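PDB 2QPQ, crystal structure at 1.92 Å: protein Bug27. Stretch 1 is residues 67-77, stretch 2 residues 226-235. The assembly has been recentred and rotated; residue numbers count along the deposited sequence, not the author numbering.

Stretch 1, residues 67-77: SLLMVNSSFAV
Stretch 2, residues 226-235: LNQWHGLLVP

Two strands, 67-72 and one ending at Pro 235, run antiparallel at 146°. The two stretches bury 859 Å², both sides summed. Backbones are extended (Leu 69 phi/psi -119/119, Leu 233 -117/165). Beyond the strand, stretch 1 passes into a helix that continues later in the chain.

The ladder pairs Leu 69 with Leu 233 (CA-CA 5.1 Å) and Val 71 with Gly 231 (CA-CA 5.4 Å). Leu 69 N donates to Leu 233 O (2.8 Å) and Leu 233 N to Leu 69 O (2.9 Å). Val 71 N donates to Gly 231 O (2.7 Å) and Gly 231 N to Val 71 O (2.9 Å). Met 70 pairs with Leu 232 and Asn 72 with His 230 without hydrogen bonds, CA-CA 4.6 and 4.2 Å, side chains on one face of the sheet.

At the turn, Trp 229 N donates to Ser 73 OG (3.1 Å); chi1 of Ser 73 is m. Ser 73 OG also donates to a water (2.6 Å), which donates to Asn 227 O (2.9 Å).

All residues but Asn 227 are buried. Leu 233 and Trp 229 are covered most, 100 and 98 Å². Trp 229 (chi1 40°, chi2 -105°) lays its six-membered ring against Ser 73 CA, 3.6 Å from the centroid. Phe 75 (t) receives Leu 233 (m, t) CD1 over one face, 3.7 Å from its centroid.

Gly 231 has no side chain beside Val 71 (m), whose CG2 meets Trp 229 CZ3 (3.7 Å) and Leu 233 CG (3.8 Å). On the other sheet face, unbranched Met 70 (t, p, t) brings SD to Leu 232 CD2 (3.5 Å).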

ATOM      1  N   SER A  67      -8.292  11.349 -17.175  1.00 17.68           N
ATOM      2  CA  SER A  67      -7.842  11.709 -15.835  1.00 16.47           C
ATOM      3  C   SER A  67      -7.936  10.458 -14.984  1.00 16.30           C
ATOM      4  O   SER A  67      -9.024   9.883 -14.796  1.00 16.34           O
ATOM      5  CB  SER A  67      -8.697  12.818 -15.209  1.00 15.97           C
ATOM      6  OG  SER A  67      -8.688  13.991 -16.029  1.00 17.42           O
ATOM      7  N   LEU A  68      -6.799  10.054 -14.439  1.00 15.73           N
ATOM      8  CA  LEU A  68      -6.742   8.834 -13.641  1.00 16.23           C
ATOM      9  C   LEU A  68      -6.052   9.140 -12.318  1.00 15.20           C
ATOM     10  O   LEU A  68      -5.292  10.107 -12.212  1.00 15.92           O
ATOM     11  CB  LEU A  68      -5.966   7.735 -14.378  1.00 17.20           C
ATOM     12  CG  LEU A  68      -6.528   7.191 -15.690  1.00 18.91           C
ATOM     13  CD1 LEU A  68      -5.948   8.025 -16.815  1.00 20.09           C
ATOM     14  CD2 LEU A  68      -6.061   5.725 -15.849  1.00 20.11           C
ATOM     15  N   LEU A  69      -6.345   8.327 -11.315  1.00 14.48           N
ATOM     16  CA  LEU A  69      -5.776   8.484  -9.992  1.00 13.70           C
ATOM     17  C   LEU A  69      -4.990   7.230  -9.678  1.00 13.98           C
ATOM     18  O   LEU A  69      -5.546   6.140  -9.701  1.00 14.00           O
ATOM     19  CB  LEU A  69      -6.894   8.672  -8.950  1.00 13.51           C
ATOM     20  CG  LEU A  69      -6.332   9.034  -7.567  1.00 13.46           C
ATOM     21  CD1 LEU A  69      -5.766  10.486  -7.542  1.00 14.23           C
ATOM     22  CD2 LEU A  69      -7.457   8.840  -6.524  1.00 12.71           C
ATOM     23  N   MET A  70      -3.689   7.373  -9.449  1.00 14.30           N
ATOM     24  CA  MET A  70      -2.880   6.225  -9.018  1.00 14.96           C
ATOM     25  C   MET A  70      -2.965   6.103  -7.497  1.00 14.55           C
ATOM     26  O   MET A  70      -2.590   7.030  -6.794  1.00 15.94           O
ATOM     27  CB  MET A  70      -1.403   6.364  -9.433  1.00 14.44           C
ATOM     28  CG  MET A  70      -0.648   5.064  -9.049  1.00 14.91           C
ATOM     29  SD  MET A  70      -0.757   3.842 -10.409  1.00 21.41           S
ATOM     30  CE  MET A  70      -0.233   2.367  -9.575  1.00 18.56           C
ATOM     31  N   VAL A  71      -3.470   4.978  -7.020  1.00 14.30           N
ATOM     32  CA  VAL A  71      -3.766   4.754  -5.598  1.00 14.77           C
ATOM     33  C   VAL A  71      -3.028   3.545  -5.037  1.00 15.21           C
ATOM     34  O   VAL A  71      -2.651   2.603  -5.759  1.00 15.06           O
ATOM     35  CB  VAL A  71      -5.335   4.595  -5.319  1.00 14.22           C
ATOM     36  CG1 VAL A  71      -6.079   5.899  -5.662  1.00 12.57           C
ATOM     37  CG2 VAL A  71      -5.989   3.375  -6.136  1.00 13.12           C
ATOM     38  N   ASN A  72      -2.896   3.541  -3.723  1.00 15.99           N
ATOM     39  CA  ASN A  72      -2.649   2.300  -3.032  1.00 16.55           C
ATOM     40  C   ASN A  72      -3.708   2.130  -1.938  1.00 16.41           C
ATOM     41  O   ASN A  72      -4.629   2.945  -1.829  1.00 16.75           O
ATOM     42  CB  ASN A  72      -1.216   2.241  -2.488  1.00 16.84           C
ATOM     43  CG  ASN A  72      -0.909   3.367  -1.519  1.00 18.67           C
ATOM     44  OD1 ASN A  72      -0.077   4.232  -1.798  1.00 25.07           O
ATOM     45  ND2 ASN A  72      -1.551   3.354  -0.389  1.00 14.37           N
ATOM     46  N   SER A  73      -3.594   1.065  -1.158  1.00 15.52           N
ATOM     47  CA  SER A  73      -4.533   0.773  -0.058  1.00 16.12           C
ATOM     48  C   SER A  73      -4.860   1.950   0.866  1.00 15.88           C
ATOM     49  O   SER A  73      -5.972   2.021   1.382  1.00 15.52           O
ATOM     50  CB  SER A  73      -4.030  -0.423   0.752  1.00 15.68           C
ATOM     51  OG  SER A  73      -4.139  -1.571  -0.046  1.00 15.16           O
ATOM     52  N   SER A  74      -3.913   2.872   1.039  1.00 15.66           N
ATOM     53  CA  SER A  74      -4.145   4.127   1.760  1.00 15.86           C
ATOM     54  C   SER A  74      -5.465   4.772   1.357  1.00 15.62           C
ATOM     55  O   SER A  74      -6.181   5.297   2.195  1.00 15.25           O
ATOM     56  CB  SER A  74      -3.010   5.130   1.495  1.00 16.23           C
ATOM     57  OG  SER A  74      -1.748   4.698   2.038  1.00 16.48           O
ATOM     58  N   PHE A  75      -5.788   4.737   0.061  1.00 14.99           N
ATOM     59  CA  PHE A  75      -7.070   5.270  -0.419  1.00 15.05           C
ATOM     60  C   PHE A  75      -8.247   4.657   0.364  1.00 14.56           C
ATOM     61  O   PHE A  75      -9.245   5.341   0.677  1.00 15.64           O
ATOM     62  CB  PHE A  75      -7.213   5.025  -1.940  1.00 14.37           C
ATOM     63  CG  PHE A  75      -8.530   5.504  -2.519  1.00 14.86           C
ATOM     64  CD1 PHE A  75      -8.633   6.788  -3.069  1.00 13.64           C
ATOM     65  CD2 PHE A  75      -9.674   4.685  -2.481  1.00 14.71           C
ATOM     66  CE1 PHE A  75      -9.875   7.251  -3.635  1.00 14.10           C
ATOM     67  CE2 PHE A  75     -10.934   5.159  -3.005  1.00 16.66           C
ATOM     68  CZ  PHE A  75     -10.981   6.443  -3.620  1.00 12.67           C
ATOM     69  N   ALA A  76      -8.176   3.360   0.638  1.00 14.78           N
ATOM     70  CA  ALA A  76      -9.263   2.696   1.386  1.00 15.00           C
ATOM     71  C   ALA A  76      -9.204   2.976   2.889  1.00 16.03           C
ATOM     72  O   ALA A  76     -10.204   2.784   3.588  1.00 16.21           O
ATOM     73  CB  ALA A  76      -9.293   1.198   1.106  1.00 14.20           C
ATOM     74  N   VAL A  77      -8.033   3.392   3.391  1.00 16.47           N
ATOM     75  CA  VAL A  77      -7.884   3.744   4.809  1.00 17.27           C
ATOM     76  C   VAL A  77      -8.446   5.127   5.109  1.00 17.39           C
ATOM     77  O   VAL A  77      -9.018   5.379   6.187  1.00 17.62           O
ATOM     78  CB  VAL A  77      -6.394   3.711   5.271  1.00 17.66           C
ATOM     79  CG1 VAL A  77      -6.269   4.107   6.760  1.00 18.51           C
ATOM     80  CG2 VAL A  77      -5.787   2.323   5.051  1.00 17.19           C
ATOM     81  N   LEU A 226      -2.928  -8.267   5.494  1.00 31.60           N
ATOM     82  CA  LEU A 226      -3.036  -6.876   5.086  1.00 31.52           C
ATOM     83  C   LEU A 226      -2.067  -6.596   3.953  1.00 31.11           C
ATOM     84  O   LEU A 226      -0.970  -6.041   4.160  1.00 32.46           O
ATOM     85  CB  LEU A 226      -2.862  -5.920   6.280  1.00 31.72           C
ATOM     86  CG  LEU A 226      -2.964  -4.374   6.090  1.00 33.24           C
ATOM     87  CD1 LEU A 226      -3.851  -3.911   4.968  1.00 34.47           C
ATOM     88  CD2 LEU A 226      -3.347  -3.664   7.381  1.00 32.96           C
ATOM     89  N   ASN A 227      -2.480  -6.991   2.752  1.00 29.13           N
ATOM     90  CA  ASN A 227      -1.687  -6.806   1.551  1.00 28.17           C
ATOM     91  C   ASN A 227      -2.051  -5.485   0.846  1.00 26.50           C
ATOM     92  O   ASN A 227      -3.211  -5.242   0.562  1.00 27.11           O
ATOM     93  CB  ASN A 227      -1.908  -8.018   0.627  1.00 28.20           C
ATOM     94  CG  ASN A 227      -0.685  -8.384  -0.188  1.00 30.11           C
ATOM     95  OD1 ASN A 227       0.280  -7.631  -0.284  1.00 32.77           O
ATOM     96  ND2 ASN A 227      -0.755  -9.527  -0.849  1.00 33.76           N
ATOM     97  N   GLN A 228      -1.059  -4.642   0.577  1.00 23.54           N
ATOM     98  CA  GLN A 228      -1.315  -3.362  -0.064  1.00 21.45           C
ATOM     99  C   GLN A 228      -1.392  -3.506  -1.583  1.00 19.64           C
ATOM    100  O   GLN A 228      -0.476  -3.989  -2.209  1.00 20.19           O
ATOM    101  CB  GLN A 228      -0.220  -2.378   0.299  1.00 21.11           C
ATOM    102  CG  GLN A 228      -0.279  -0.991  -0.351  1.00 20.81           C
ATOM    103  CD  GLN A 228       0.730  -0.073   0.302  1.00 25.27           C
ATOM    104  OE1 GLN A 228       0.752   0.026   1.516  1.00 28.99           O
ATOM    105  NE2 GLN A 228       1.599   0.540  -0.476  1.00 25.90           N
ATOM    106  N   TRP A 229      -2.490  -3.057  -2.148  1.00 18.17           N
ATOM    107  CA  TRP A 229      -2.696  -3.008  -3.605  1.00 16.61           C
ATOM    108  C   TRP A 229      -2.342  -1.639  -4.119  1.00 16.40           C
ATOM    109  O   TRP A 229      -2.215  -0.663  -3.340  1.00 15.37           O
ATOM    110  CB  TRP A 229      -4.149  -3.376  -3.984  1.00 16.73           C
ATOM    111  CG  TRP A 229      -5.280  -2.845  -3.090  1.00 16.13           C
ATOM    112  CD1 TRP A 229      -6.006  -3.578  -2.181  1.00 17.82           C
ATOM    113  CD2 TRP A 229      -5.871  -1.523  -3.089  1.00 12.59           C
ATOM    114  NE1 TRP A 229      -6.968  -2.789  -1.607  1.00 16.81           N
ATOM    115  CE2 TRP A 229      -6.906  -1.532  -2.137  1.00 15.41           C
ATOM    116  CE3 TRP A 229      -5.592  -0.327  -3.775  1.00 13.45           C
ATOM    117  CZ2 TRP A 229      -7.720  -0.385  -1.851  1.00 16.67           C
ATOM    118  CZ3 TRP A 229      -6.403   0.836  -3.475  1.00 17.29           C
ATOM    119  CH2 TRP A 229      -7.440   0.773  -2.500  1.00 16.27           C
ATOM    120  N   HIS A 230      -2.188  -1.573  -5.438  1.00 16.60           N
ATOM    121  CA  HIS A 230      -1.709  -0.392  -6.148  1.00 16.29           C
ATOM    122  C   HIS A 230      -2.439  -0.431  -7.471  1.00 16.42           C
ATOM    123  O   HIS A 230      -2.331  -1.410  -8.215  1.00 16.38           O
ATOM    124  CB  HIS A 230      -0.208  -0.447  -6.436  1.00 15.18           C
ATOM    125  CG  HIS A 230       0.642  -0.616  -5.216  1.00 15.13           C
ATOM    126  ND1 HIS A 230       0.846  -1.846  -4.628  1.00 15.84           N
ATOM    127  CD2 HIS A 230       1.351   0.279  -4.484  1.00 13.20           C
ATOM    128  CE1 HIS A 230       1.607  -1.693  -3.554  1.00 14.82           C
ATOM    129  NE2 HIS A 230       1.942  -0.420  -3.455  1.00 14.01           N
ATOM    130  N   GLY A 231      -3.185   0.621  -7.775  1.00 16.26           N
ATOM    131  CA  GLY A 231      -3.920   0.601  -9.012  1.00 15.79           C
ATOM    132  C   GLY A 231      -4.363   1.959  -9.412  1.00 16.40           C
ATOM    133  O   GLY A 231      -3.925   2.967  -8.821  1.00 15.09           O
ATOM    134  N   LEU A 232      -5.219   1.965 -10.448  1.00 16.28           N
ATOM    135  CA  LEU A 232      -5.685   3.171 -11.067  1.00 14.81           C
ATOM    136  C   LEU A 232      -7.199   3.206 -10.976  1.00 14.93           C
ATOM    137  O   LEU A 232      -7.889   2.180 -11.237  1.00 13.96           O
ATOM    138  CB  LEU A 232      -5.217   3.209 -12.556  1.00 15.42           C
ATOM    139  CG  LEU A 232      -3.690   3.517 -12.670  1.00 17.58           C
ATOM    140  CD1 LEU A 232      -3.089   3.084 -13.993  1.00 19.72           C
ATOM    141  CD2 LEU A 232      -3.396   5.003 -12.448  1.00 17.97           C
ATOM    142  N   LEU A 233      -7.690   4.392 -10.603  1.00 14.09           N
ATOM    143  CA  LEU A 233      -9.130   4.719 -10.603  1.00 14.16           C
ATOM    144  C   LEU A 233      -9.395   5.851 -11.579  1.00 14.67           C
ATOM    145  O   LEU A 233      -8.449   6.559 -11.982  1.00 14.40           O
ATOM    146  CB  LEU A 233      -9.607   5.153  -9.201  1.00 13.65           C
ATOM    147  CG  LEU A 233      -9.126   4.384  -7.965  1.00 14.57           C
ATOM    148  CD1 LEU A 233      -9.658   4.978  -6.637  1.00 13.64           C
ATOM    149  CD2 LEU A 233      -9.535   2.883  -8.070  1.00 15.23           C
ATOM    150  N   VAL A 234     -10.681   6.052 -11.917  1.00 13.86           N
ATOM    151  CA  VAL A 234     -11.118   7.156 -12.785  1.00 14.70           C
ATOM    152  C   VAL A 234     -12.328   7.776 -12.099  1.00 14.93           C
ATOM    153  O   VAL A 234     -12.808   7.236 -11.097  1.00 14.69           O
ATOM    154  CB  VAL A 234     -11.500   6.675 -14.207  1.00 15.22           C
ATOM    155  CG1 VAL A 234     -10.161   6.450 -15.090  1.00 15.06           C
ATOM    156  CG2 VAL A 234     -12.428   5.404 -14.152  1.00 15.01           C
ATOM    157  N   PRO A 235     -12.806   8.920 -12.601  1.00 15.60           N
ATOM    158  CA  PRO A 235     -14.018   9.453 -12.005  1.00 15.07           C
ATOM    159  C   PRO A 235     -15.153   8.397 -12.051  1.00 16.40           C
ATOM    160  O   PRO A 235     -15.273   7.646 -13.034  1.00 16.69           O
ATOM    161  CB  PRO A 235     -14.327  10.679 -12.870  1.00 14.33           C
ATOM    162  CG  PRO A 235     -12.913  11.116 -13.413  1.00 14.66           C
ATOM    163  CD  PRO A 235     -12.289   9.777 -13.694  1.00 14.75           C
TER
HETATM  164  O   HOH W   1      -5.248  -3.403   1.340  1.00 23.58           O